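Local coordinates for uncharacterized protein Rv3404c/MT3512 (Mycobacterium tuberculosis, PDB 4PZU) that is an uncharacterised member of the formyltransferase family, with a formyl transferase domain followed by an N-formyltransferase-type C-terminal dimerisation domain, at residues D30-H35 with G56-V61; L81-K86 with V100-G105; A144-A149 with E167-L172; W153-S158 with A223-D228. One frame throughout, in Å; residues are numbered along the deposited sequence.

Contact 1: D30-H35 with G56-V61; sequences DNVHAH and GQLPGV
Leu58 reaches across to the loop and first helical turn of 30-35, and its side chain, followed outward, explains most of the packing. With CG anti to its own carbonyl carbon (chi1 -54°), CB directs the branch point at the other segment, where CG already lies 3.6 Å from Asp30 O. The two methyls then part. CD1 stays by the same carbonyl, 3.5 Å from Asp30 O, and goes on to CB of His35, whose side chain runs alongside in the reverse sense; CD2 turns to the start of the helix, 3.8 Å from Val32 CA. Val61, facing His35, sets CG2 over one face of the imidazole, a CH-pi contact 3.6 Å from the ring centroid and displaced toward NE2. No direct hydrogen bond joins the segments. Instead water 1 gives a proton to Asp30 O at 2.7 Å and accepts from Gln57 N at 2.8 Å. The carboxylate of Asp30 passes close to Gly56, but its OD2 is hydrogen-bonded to Ser53. Gln52 is hydrogen-bonded to Leu58 N and Val61 O, and residues 58-61 make a type II beta turn. Asn31 opens the helix: its OD1 takes Ala34 N on a lone pair at 2.8 Å. This is an N-capped helix start following strand 25-29, with a turn-containing loop laid against it, at the strand-to-helix junction of an alpha/beta fold.

Contact 2: L81-K86 with V100-G105; sequences LSFHCK and VNVHPG
Leu81, Ser82 and Phe83 pair with Val100, Asn101 and Val102 as neighbouring parallel strands, the two strands of a beta-alpha-beta crossover through helix 91-96. The ladder is close: Ser82 N gives to Val100 O at 2.8 Å, Val102 N to Ser82 O, and His84 N to Val102 O at 2.6 Å, the last nearly straight (174°). On the face carrying Leu81, Phe83, Val100 and Val102 the packing is apolar and tight. Leu81 CD1 meets Val100 CG1 at 3.7 Å, while Val102 runs beside Phe83 and puts CG2 over the rim of the phenyl face. Helices 32-45 and 156-180 close over Phe83, and Val102 also touches Val171. The tight packing continues just past the strand ends, where buried His84 lays its ring across Pro104, whose CG stands over the ring centre in a CH-pi contact, 3.8 Å from the centroid; His84 NE2 is hydrogen-bonded to Glu167.

The looser side begins at Cys85, partly exposed, and Lys86, exposed. Here water 2 adds a bridge between the segments, accepting from Asn101 ND2 and lying within hydrogen-bonding distance of Cys85 O. On the face of Ser82 and Asn101 one amide oxygen gathers the polar groups. Asn101 CG lies anti to the backbone N (chi1 180°), which carries OD1 over to the neighbouring strand. There it accepts twice, from Ser82 OG at 2.7 Å and from Cys85 N at 3.3 Å, each donor tilted about 20° from the amide plane.

Contact 3: A144-A149 with E167-L172; sequences AQRECA and ERELVL
Two first torsions bring Arg146 and Leu170 together: Arg146 CG lies opposite the backbone N (chi1 -173°), and Leu170 CG does likewise (chi1 -166°). CB of each already points at the other segment, and the torsions carry CG onward until the two side chains overlap. A bend at chi3 (-58°) then folds the arginine tip over the leucine. CD1 of Leu170 sits against one face of the guanidinium, off-centre, 3.6 Å from Arg146 NH2 and 3.7 Å from Arg146 CZ, and the same methyl lies 4.0 Å from Arg146 CB. CD1 thus touches the arginine at its CB and again along NE, CZ and NH2. The other branch turns to the strand backbone, with Leu170 CD2 3.9 Å from Gln145 CA. Ala144 completes the apolar patch from farther off.

No hydrogen bond spans the two segments. Arg146 NH1 and Glu169 OE1 stand 4.5 Å apart, beyond a salt bridge, although the opposite charges probably attract weakly. NH2 of Arg146 makes its salt bridge with Glu173, one helical turn on from Glu169, which helps to hold the guanidinium across the leucine methyl. The contact lies at the surface, with Glu169 exposed and Leu170 buried. Strand 142-148, outermost in the six-stranded sheet, is bonded to strand 126-132, whose Ile130 also touches Leu170. Helix 156-180 runs roughly antiparallel to the edge strand and packs with its Leu172 on helix 32-45.

Contact 4: W153-S158 with A223-D228; sequences WDSSGS and ALTHDD
A capping box opens helix 156-180, in the formyl transferase family region, and the loop leaving helix 214-223, in that of the C-terminal dimerisation family, is laid against that first turn, where Ser156 and Gly157 meet Thr225 and His226. In the box, Ser155 OG accepts Ser158 N at 3.1 Å and Ser158 OG accepts Ser155 N at 2.9 Å; Ser158 OG gives its proton to Asp154 OD1. Across the contact, Gly157 N donates to Thr225 O at 3.2 Å, in the carbonyl plane on a lone pair. Glycine lets the loop come close: Gly157 CA stands over the centre of the His226 imidazole, 3.7 Å from its centroid in a CH-pi contact. Ser156 OG lies at the edge of that ring, 3.2 Å from His226 ND1, and is hydrogen-bonded to Gln116. Ser156 CB lies 3.2 Å from Ala223 O. Water 3 links Ser155 OG to Asp227 N, while water 4 gives a proton to Gly157 O. Around this joint, Ala223 packs on helix 115-122, Thr225 is held by Leu221 and by strand 241-250, and His226 stacks on Phe229. Trp153 rests on Leu248 and Pro250 of that strand and touches Arg240 of the second subunit.

In the fold
Contacts 1, 2 and 3 belong to the alpha/beta part of the fold and come together around Glu167, which belongs to the helical segment of contact 3 but faces the other two. Its OE1 is 3.3 Å from Phe83 CD2 of contact 2 and 3.8 Å from Ala34 CB of contact 1, and Ala34 CB itself packs on Phe83 CB at 3.3 Å. Contacts 2 and 3, centres 12 Å apart, reach the same sheet. Contact 4 uses the start of the same helix and ties it to the C-terminal part, its centre about 20 Å from that of contact 3 and 21 Å from that of contact 2. A bound 1,2-ethanediol, probably from the crystallisation liquor, lies about 5 Å from the Val100 side chain in contact 2.

Contact 1: D30-H35 with G56-V61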
loop_
_atom_site.group_PDB
_atom_site.type_symbol
_atom_site.label_atom_id
_atom_site.label_comp_id
_atom_site.label_asym_id
_atom_site.label_seq_id
_atom_site.Cartn_x
_atom_site.Cartn_y
_atom_site.Cartn_z
ATOM N N ASP A 30 15.246 -1.959 25.709
ATOM C CA ASP A 30 13.823 -2.234 25.722
ATOM C C ASP A 30 13.413 -2.855 24.404
ATOM O O ASP A 30 12.266 -3.298 24.217
ATOM C CB ASP A 30 13.026 -0.954 26.009
ATOM C CG ASP A 30 13.028 -0.585 27.503
ATOM O OD1 ASP A 30 13.729 -1.245 28.288
ATOM O OD2 ASP A 30 12.316 0.368 27.906
ATOM N N ASN A 31 14.366 -2.920 23.489
ATOM C CA ASN A 31 14.077 -3.375 22.151
ATOM C C ASN A 31 14.220 -4.893 21.979
ATOM O O ASN A 31 15.213 -5.497 22.433
ATOM C CB ASN A 31 15.013 -2.659 21.174
ATOM C CG ASN A 31 14.767 -3.089 19.761
ATOM O OD1 ASN A 31 15.309 -4.085 19.292
ATOM N ND2 ASN A 31 13.911 -2.365 19.086
ATOM N N VAL A 32 13.280 -5.487 21.252
ATOM C CA VAL A 32 13.192 -6.932 21.132
ATOM C C VAL A 32 14.358 -7.496 20.300
ATOM O O VAL A 32 14.907 -8.535 20.640
ATOM C CB VAL A 32 11.766 -7.380 20.660
ATOM C CG1 VAL A 32 11.453 -6.935 19.239
ATOM C CG2 VAL A 32 11.568 -8.888 20.818
ATOM N N HIS A 33 14.787 -6.797 19.244
ATOM C CA HIS A 33 15.903 -7.317 18.440
ATOM C C HIS A 33 17.230 -7.100 19.174
ATOM O O HIS A 33 18.095 -7.959 19.153
ATOM C CB HIS A 33 15.923 -6.693 17.029
ATOM C CG HIS A 33 14.630 -6.884 16.301
ATOM N ND1 HIS A 33 13.629 -5.944 16.309
ATOM C CD2 HIS A 33 14.125 -7.964 15.661
ATOM C CE1 HIS A 33 12.580 -6.408 15.656
ATOM N NE2 HIS A 33 12.852 -7.637 15.259
ATOM N N ALA A 34 17.392 -5.942 19.807
ATOM C CA ALA A 34 18.632 -5.659 20.548
ATOM C C ALA A 34 18.728 -6.633 21.704
ATOM O O ALA A 34 19.830 -7.073 22.084
ATOM C CB ALA A 34 18.673 -4.215 21.050
ATOM N N HIS A 35 17.591 -6.990 22.271
ATOM C CA HIS A 35 17.633 -7.957 23.384
ATOM C C HIS A 35 18.124 -9.335 22.910
ATOM O O HIS A 35 18.960 -9.933 23.574
ATOM C CB HIS A 35 16.296 -8.071 24.111
ATOM C CG HIS A 35 16.326 -9.065 25.218
ATOM N ND1 HIS A 35 15.901 -10.376 25.054
ATOM C CD2 HIS A 35 16.788 -8.969 26.488
ATOM C CE1 HIS A 35 16.090 -11.036 26.185
ATOM N NE2 HIS A 35 16.632 -10.207 27.069
ATOM N N GLY A 56 9.914 -1.278 29.941
ATOM C CA GLY A 56 10.083 -2.254 28.882
ATOM C C GLY A 56 8.926 -3.235 28.891
ATOM O O GLY A 56 8.337 -3.520 29.932
ATOM N N GLN A 57 8.601 -3.745 27.723
ATOM C CA GLN A 57 7.556 -4.710 27.579
ATOM C C GLN A 57 8.153 -6.074 27.159
ATOM O O GLN A 57 7.464 -6.880 26.538
ATOM C CB GLN A 57 6.552 -4.187 26.526
ATOM C CG GLN A 57 5.758 -2.976 27.025
ATOM C CD GLN A 57 4.640 -2.571 26.070
ATOM O OE1 GLN A 57 4.889 -2.009 25.000
ATOM N NE2 GLN A 57 3.398 -2.846 26.459
ATOM N N LEU A 58 9.426 -6.344 27.464
ATOM C CA LEU A 58 9.990 -7.656 27.103
ATOM C C LEU A 58 9.652 -8.705 28.171
ATOM O O LEU A 58 10.119 -8.596 29.298
ATOM C CB LEU A 58 11.484 -7.550 26.891
ATOM C CG LEU A 58 11.860 -6.462 25.874
ATOM C CD1 LEU A 58 13.358 -6.208 25.901
ATOM C CD2 LEU A 58 11.354 -6.766 24.449
ATOM N N PRO A 59 8.834 -9.710 27.839
ATOM C CA PRO A 59 8.438 -10.634 28.909
ATOM C C PRO A 59 9.619 -11.448 29.444
ATOM O O PRO A 59 10.417 -11.971 28.678
ATOM C CB PRO A 59 7.429 -11.574 28.221
ATOM C CG PRO A 59 7.758 -11.478 26.758
ATOM C CD PRO A 59 8.226 -10.059 26.541
ATOM N N GLY A 60 9.730 -11.554 30.751
ATOM C CA GLY A 60 10.738 -12.424 31.351
ATOM C C GLY A 60 12.102 -11.743 31.425
ATOM O O GLY A 60 13.080 -12.352 31.856
ATOM N N VAL A 61 12.181 -10.482 31.013
ATOM C CA VAL A 61 13.462 -9.771 31.095
ATOM C C VAL A 61 13.465 -8.968 32.375
ATOM O O VAL A 61 12.569 -8.143 32.553
ATOM C CB VAL A 61 13.738 -8.867 29.884
ATOM C CG1 VAL A 61 15.012 -8.058 30.102
ATOM C CG2 VAL A 61 13.870 -9.708 28.603
HETATM O O HOH W 1 9.793 -3.132 25.232
#

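Contact 2: L81-K86 with V100-G105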
loop_
_atom_site.group_PDB
_atom_site.type_symbol
_atom_site.label_atom_id
_atom_site.label_comp_id
_atom_site.label_asym_id
_atom_site.label_seq_id
_atom_site.Cartn_x
_atom_site.Cartn_y
_atom_site.Cartn_z
ATOM N N LEU A 81 26.369 -0.886 28.567
ATOM C CA LEU A 81 26.192 -0.876 27.126
ATOM C C LEU A 81 24.681 -0.896 26.834
ATOM O O LEU A 81 24.018 -1.892 27.107
ATOM C CB LEU A 81 26.927 -2.095 26.497
ATOM C CG LEU A 81 26.766 -2.332 24.984
ATOM C CD1 LEU A 81 27.275 -1.103 24.267
ATOM C CD2 LEU A 81 27.496 -3.599 24.497
ATOM N N SER A 82 24.129 0.201 26.320
ATOM C CA SER A 82 22.688 0.239 26.053
ATOM C C SER A 82 22.418 0.128 24.576
ATOM O O SER A 82 23.288 0.445 23.753
ATOM C CB SER A 82 22.071 1.530 26.619
ATOM O OG SER A 82 22.672 2.650 26.001
ATOM N N PHE A 83 21.212 -0.307 24.219
ATOM C CA PHE A 83 20.833 -0.393 22.811
ATOM C C PHE A 83 19.523 0.384 22.618
ATOM O O PHE A 83 18.558 0.106 23.340
ATOM C CB PHE A 83 20.576 -1.864 22.417
ATOM C CG PHE A 83 21.819 -2.734 22.391
ATOM C CD1 PHE A 83 22.420 -3.157 23.572
ATOM C CD2 PHE A 83 22.382 -3.133 21.167
ATOM C CE1 PHE A 83 23.547 -3.941 23.541
ATOM C CE2 PHE A 83 23.539 -3.929 21.136
ATOM C CZ PHE A 83 24.124 -4.331 22.324
ATOM N N HIS A 84 19.491 1.321 21.653
ATOM C CA HIS A 84 18.281 2.082 21.320
ATOM C C HIS A 84 17.778 2.906 22.522
ATOM O O HIS A 84 16.581 3.131 22.679
ATOM C CB HIS A 84 17.116 1.178 20.810
ATOM C CG HIS A 84 17.495 0.240 19.711
ATOM N ND1 HIS A 84 16.560 -0.375 18.902
ATOM C CD2 HIS A 84 18.704 -0.212 19.300
ATOM C CE1 HIS A 84 17.175 -1.139 18.025
ATOM N NE2 HIS A 84 18.483 -1.062 18.247
ATOM N N CYS A 85 18.694 3.379 23.349
ATOM C CA CYS A 85 18.297 3.998 24.597
ATOM C C CYS A 85 17.639 5.343 24.273
ATOM O O CYS A 85 18.118 6.089 23.381
ATOM C CB CYS A 85 19.497 4.152 25.483
ATOM S SG CYS A 85 19.117 5.078 26.983
ATOM N N LYS A 86 16.491 5.593 24.903
ATOM C CA LYS A 86 15.720 6.820 24.627
ATOM C C LYS A 86 15.702 7.808 25.779
ATOM O O LYS A 86 15.393 8.975 25.573
ATOM C CB LYS A 86 14.295 6.504 24.177
ATOM C CG LYS A 86 14.194 6.258 22.688
ATOM C CD LYS A 86 12.981 5.409 22.415
ATOM C CE LYS A 86 13.098 4.739 21.060
ATOM N NZ LYS A 86 13.912 3.482 21.107
ATOM N N VAL A 100 28.231 3.223 26.996
ATOM C CA VAL A 100 28.226 3.201 25.540
ATOM C C VAL A 100 26.822 2.875 25.079
ATOM O O VAL A 100 26.122 2.049 25.697
ATOM C CB VAL A 100 29.236 2.156 25.005
ATOM C CG1 VAL A 100 29.129 2.000 23.464
ATOM C CG2 VAL A 100 30.651 2.523 25.442
ATOM N N ASN A 101 26.389 3.526 24.010
ATOM C CA ASN A 101 25.050 3.252 23.455
ATOM C C ASN A 101 25.139 2.753 22.025
ATOM O O ASN A 101 26.046 3.109 21.307
ATOM C CB ASN A 101 24.155 4.495 23.547
ATOM C CG ASN A 101 22.743 4.262 22.978
ATOM O OD1 ASN A 101 21.979 3.403 23.461
ATOM N ND2 ASN A 101 22.403 5.003 21.935
ATOM N N VAL A 102 24.173 1.940 21.618
ATOM C CA VAL A 102 24.051 1.519 20.247
ATOM C C VAL A 102 22.732 2.116 19.722
ATOM O O VAL A 102 21.631 1.735 20.161
ATOM C CB VAL A 102 24.098 -0.033 20.115
ATOM C CG1 VAL A 102 24.020 -0.475 18.647
ATOM C CG2 VAL A 102 25.340 -0.598 20.806
ATOM N N HIS A 103 22.857 3.047 18.773
ATOM C CA HIS A 103 21.720 3.750 18.210
ATOM C C HIS A 103 21.527 3.382 16.727
ATOM O O HIS A 103 22.450 3.529 15.930
ATOM C CB HIS A 103 21.908 5.267 18.394
ATOM C CG HIS A 103 20.966 6.106 17.591
ATOM N ND1 HIS A 103 19.602 6.110 17.806
ATOM C CD2 HIS A 103 21.192 6.966 16.564
ATOM C CE1 HIS A 103 19.026 6.932 16.940
ATOM N NE2 HIS A 103 19.968 7.453 16.166
ATOM N N PRO A 104 20.292 2.990 16.342
ATOM C CA PRO A 104 20.016 2.605 14.956
ATOM C C PRO A 104 19.674 3.814 14.068
ATOM O O PRO A 104 18.636 3.849 13.378
ATOM C CB PRO A 104 18.858 1.577 15.115
ATOM C CG PRO A 104 18.080 2.177 16.244
ATOM C CD PRO A 104 19.110 2.788 17.202
ATOM N N GLY A 105 20.551 4.817 14.116
ATOM C CA GLY A 105 20.635 5.890 13.096
ATOM C C GLY A 105 22.100 6.177 12.779
ATOM O O GLY A 105 22.990 5.693 13.469
HETATM O O HOH W 2 19.705 5.367 21.023
#

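Contact 3: A144-A149 with E167-L172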
loop_
_atom_site.group_PDB
_atom_site.type_symbol
_atom_site.label_atom_id
_atom_site.label_comp_id
_atom_site.label_asym_id
_atom_site.label_seq_id
_atom_site.Cartn_x
_atom_site.Cartn_y
_atom_site.Cartn_z
ATOM N N ALA A 144 32.065 3.558 16.375
ATOM C CA ALA A 144 31.977 3.099 14.999
ATOM C C ALA A 144 30.575 3.355 14.469
ATOM O O ALA A 144 29.610 3.395 15.241
ATOM C CB ALA A 144 32.302 1.612 14.902
ATOM N N GLN A 145 30.466 3.496 13.150
ATOM C CA GLN A 145 29.161 3.560 12.494
ATOM C C GLN A 145 29.225 2.949 11.107
ATOM O O GLN A 145 30.306 2.784 10.549
ATOM C CB GLN A 145 28.622 5.005 12.435
ATOM C CG GLN A 145 29.511 6.029 11.721
ATOM C CD GLN A 145 28.997 7.456 11.924
ATOM O OE1 GLN A 145 27.897 7.663 12.471
ATOM N NE2 GLN A 145 29.757 8.429 11.487
ATOM N N ARG A 146 28.051 2.608 10.566
ATOM C CA ARG A 146 27.939 1.987 9.259
ATOM C C ARG A 146 26.610 2.421 8.661
ATOM O O ARG A 146 25.594 2.353 9.315
ATOM C CB ARG A 146 28.017 0.446 9.360
ATOM C CG ARG A 146 28.070 -0.261 7.985
ATOM C CD ARG A 146 28.640 -1.686 8.067
ATOM N NE ARG A 146 29.977 -1.648 8.628
ATOM C CZ ARG A 146 30.618 -2.676 9.176
ATOM N NH1 ARG A 146 30.071 -3.886 9.255
ATOM N NH2 ARG A 146 31.820 -2.475 9.678
ATOM N N GLU A 147 26.639 2.864 7.417
ATOM C CA GLU A 147 25.456 3.322 6.691
ATOM C C GLU A 147 24.589 2.162 6.174
ATOM O O GLU A 147 25.084 1.064 5.899
ATOM C CB GLU A 147 25.920 4.212 5.500
ATOM C CG GLU A 147 24.810 4.518 4.494
ATOM C CD GLU A 147 25.130 5.671 3.566
ATOM O OE1 GLU A 147 26.338 6.003 3.423
ATOM O OE2 GLU A 147 24.146 6.255 3.020
ATOM N N CYS A 148 23.295 2.408 6.022
ATOM C CA CYS A 148 22.399 1.424 5.451
ATOM C C CYS A 148 21.759 2.138 4.265
ATOM O O CYS A 148 21.221 3.241 4.439
ATOM C CB CYS A 148 21.327 1.067 6.502
ATOM S SG CYS A 148 19.992 0.020 5.856
ATOM N N ALA A 149 21.833 1.579 3.068
ATOM C CA ALA A 149 21.262 2.283 1.912
ATOM C C ALA A 149 19.708 2.261 2.004
ATOM O O ALA A 149 19.114 1.382 2.628
ATOM C CB ALA A 149 21.775 1.703 0.603
ATOM N N GLU A 167 23.145 -3.677 12.716
ATOM C CA GLU A 167 23.476 -3.533 14.117
ATOM C C GLU A 167 24.217 -4.770 14.658
ATOM O O GLU A 167 25.264 -4.639 15.290
ATOM C CB GLU A 167 22.237 -3.271 14.932
ATOM C CG GLU A 167 22.528 -3.024 16.400
ATOM C CD GLU A 167 21.260 -2.710 17.169
ATOM O OE1 GLU A 167 20.985 -3.411 18.146
ATOM O OE2 GLU A 167 20.519 -1.787 16.791
ATOM N N ARG A 168 23.693 -5.964 14.379
ATOM C CA ARG A 168 24.340 -7.181 14.859
ATOM C C ARG A 168 25.753 -7.313 14.244
ATOM O O ARG A 168 26.713 -7.616 14.963
ATOM C CB ARG A 168 23.473 -8.404 14.549
ATOM C CG ARG A 168 24.148 -9.740 14.883
ATOM C CD ARG A 168 23.249 -10.972 14.591
ATOM N NE ARG A 168 22.091 -10.951 15.513
ATOM C CZ ARG A 168 22.023 -11.632 16.674
ATOM N NH1 ARG A 168 23.041 -12.424 17.052
ATOM N NH2 ARG A 168 20.945 -11.531 17.445
ATOM N N GLU A 169 25.867 -7.056 12.936
ATOM C CA GLU A 169 27.163 -7.092 12.256
ATOM C C GLU A 169 28.179 -6.166 12.905
ATOM O O GLU A 169 29.314 -6.559 13.143
ATOM C CB GLU A 169 27.043 -6.699 10.770
ATOM C CG GLU A 169 26.242 -7.724 9.977
ATOM C CD GLU A 169 25.807 -7.242 8.586
ATOM O OE1 GLU A 169 26.556 -6.371 7.996
ATOM O OE2 GLU A 169 24.701 -7.754 8.131
ATOM N N LEU A 170 27.774 -4.927 13.123
ATOM C CA LEU A 170 28.693 -3.892 13.626
ATOM C C LEU A 170 29.080 -4.164 15.091
ATOM O O LEU A 170 30.245 -4.122 15.459
ATOM C CB LEU A 170 28.040 -2.509 13.473
ATOM C CG LEU A 170 28.928 -1.258 13.631
ATOM C CD1 LEU A 170 29.956 -1.161 12.479
ATOM C CD2 LEU A 170 28.050 -0.007 13.657
ATOM N N VAL A 171 28.094 -4.485 15.921
ATOM C CA VAL A 171 28.372 -4.715 17.328
ATOM C C VAL A 171 29.282 -5.950 17.512
ATOM O O VAL A 171 30.227 -5.920 18.315
ATOM C CB VAL A 171 27.067 -4.852 18.146
ATOM C CG1 VAL A 171 27.368 -5.269 19.582
ATOM C CG2 VAL A 171 26.280 -3.537 18.159
ATOM N N LEU A 172 29.013 -7.034 16.786
ATOM C CA LEU A 172 29.900 -8.193 16.852
ATOM C C LEU A 172 31.310 -7.816 16.413
ATOM O O LEU A 172 32.274 -8.285 17.013
ATOM C CB LEU A 172 29.380 -9.393 16.055
ATOM C CG LEU A 172 28.134 -10.082 16.633
ATOM C CD1 LEU A 172 27.478 -11.023 15.613
ATOM C CD2 LEU A 172 28.401 -10.765 17.971
#

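Contact 4: W153-S158 with A223-D228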
loop_
_atom_site.group_PDB
_atom_site.type_symbol
_atom_site.label_atom_id
_atom_site.label_comp_id
_atom_site.label_asym_id
_atom_site.label_seq_id
_atom_site.Cartn_x
_atom_site.Cartn_y
_atom_site.Cartn_z
ATOM N N TRP A 153 12.061 1.753 -2.974
ATOM C CA TRP A 153 10.935 0.896 -2.690
ATOM C C TRP A 153 10.875 0.528 -1.211
ATOM O O TRP A 153 9.985 -0.196 -0.806
ATOM C CB TRP A 153 10.975 -0.385 -3.541
ATOM C CG TRP A 153 12.282 -1.152 -3.430
ATOM C CD1 TRP A 153 12.608 -2.113 -2.496
ATOM C CD2 TRP A 153 13.413 -1.038 -4.303
ATOM N NE1 TRP A 153 13.876 -2.574 -2.726
ATOM C CE2 TRP A 153 14.390 -1.948 -3.836
ATOM C CE3 TRP A 153 13.697 -0.246 -5.430
ATOM C CZ2 TRP A 153 15.653 -2.094 -4.456
ATOM C CZ3 TRP A 153 14.948 -0.386 -6.059
ATOM C CH2 TRP A 153 15.912 -1.312 -5.567
ATOM N N ASP A 154 11.838 0.994 -0.416
ATOM C CA ASP A 154 11.851 0.626 0.993
ATOM C C ASP A 154 10.750 1.326 1.732
ATOM O O ASP A 154 10.396 2.475 1.428
ATOM C CB ASP A 154 13.152 1.045 1.659
ATOM C CG ASP A 154 14.205 0.010 1.567
ATOM O OD1 ASP A 154 13.891 -1.185 1.807
ATOM O OD2 ASP A 154 15.359 0.402 1.289
ATOM N N SER A 155 10.259 0.636 2.752
ATOM C CA SER A 155 9.412 1.223 3.731
ATOM C C SER A 155 10.227 1.374 5.038
ATOM O O SER A 155 11.355 0.877 5.140
ATOM C CB SER A 155 8.210 0.315 3.929
ATOM O OG SER A 155 8.600 -0.909 4.549
ATOM N N SER A 156 9.667 2.034 6.047
ATOM C CA SER A 156 10.331 2.047 7.374
ATOM C C SER A 156 10.626 0.612 7.848
ATOM O O SER A 156 11.707 0.303 8.375
ATOM C CB SER A 156 9.439 2.744 8.400
ATOM O OG SER A 156 9.961 2.542 9.716
ATOM N N GLY A 157 9.653 -0.262 7.637
ATOM C CA GLY A 157 9.726 -1.647 8.046
ATOM C C GLY A 157 10.853 -2.388 7.379
ATOM O O GLY A 157 11.564 -3.135 8.031
ATOM N N SER A 158 11.033 -2.194 6.077
ATOM C CA SER A 158 12.051 -2.991 5.390
ATOM C C SER A 158 13.437 -2.404 5.723
ATOM O O SER A 158 14.396 -3.140 5.926
ATOM C CB SER A 158 11.774 -3.070 3.890
ATOM O OG SER A 158 11.774 -1.764 3.354
ATOM N N ALA A 223 7.457 5.952 4.679
ATOM C CA ALA A 223 8.140 6.229 5.952
ATOM C C ALA A 223 7.245 5.782 7.098
ATOM O O ALA A 223 7.752 5.412 8.179
ATOM C CB ALA A 223 8.428 7.713 6.069
ATOM N N LEU A 224 5.923 5.811 6.855
ATOM C CA LEU A 224 4.906 5.504 7.878
ATOM C C LEU A 224 4.367 4.099 7.748
ATOM O O LEU A 224 3.472 3.717 8.454
ATOM C CB LEU A 224 3.746 6.525 7.859
ATOM C CG LEU A 224 4.140 7.965 8.273
ATOM C CD1 LEU A 224 2.994 8.954 8.092
ATOM C CD2 LEU A 224 4.633 8.019 9.698
ATOM N N THR A 225 4.950 3.328 6.838
ATOM C CA THR A 225 4.624 1.944 6.643
ATOM C C THR A 225 5.655 1.077 7.344
ATOM O O THR A 225 6.840 1.089 7.012
ATOM C CB THR A 225 4.597 1.638 5.115
ATOM O OG1 THR A 225 3.480 2.342 4.541
ATOM C CG2 THR A 225 4.457 0.113 4.811
ATOM N N HIS A 226 5.204 0.274 8.298
ATOM C CA HIS A 226 6.120 -0.565 8.992
ATOM C C HIS A 226 5.355 -1.806 9.355
ATOM O O HIS A 226 4.564 -1.785 10.314
ATOM C CB HIS A 226 6.655 0.159 10.231
ATOM C CG HIS A 226 7.712 -0.608 10.960
ATOM N ND1 HIS A 226 8.907 -0.040 11.335
ATOM C CD2 HIS A 226 7.766 -1.910 11.356
ATOM C CE1 HIS A 226 9.661 -0.954 11.928
ATOM N NE2 HIS A 226 8.991 -2.095 11.963
ATOM N N ASP A 227 5.587 -2.886 8.605
ATOM C CA ASP A 227 4.812 -4.116 8.815
ATOM C C ASP A 227 3.335 -3.757 8.832
ATOM O O ASP A 227 2.875 -3.038 7.937
ATOM C CB ASP A 227 5.235 -4.864 10.087
ATOM C CG ASP A 227 6.695 -5.294 10.050
ATOM O OD1 ASP A 227 7.249 -5.474 8.940
ATOM O OD2 ASP A 227 7.302 -5.428 11.140
ATOM N N ASP A 228 2.579 -4.236 9.810
ATOM C CA ASP A 228 1.168 -3.829 9.850
ATOM C C ASP A 228 0.813 -2.766 10.907
ATOM O O ASP A 228 -0.365 -2.566 11.198
ATOM C CB ASP A 228 0.206 -5.041 9.869
ATOM C CG ASP A 228 0.470 -5.995 11.013
ATOM O OD1 ASP A 228 1.300 -5.690 11.904
ATOM O OD2 ASP A 228 -0.164 -7.070 11.017
HETATM O O HOH W 3 7.063 -2.477 6.113
HETATM O O HOH W 4 10.493 -4.930 9.676
#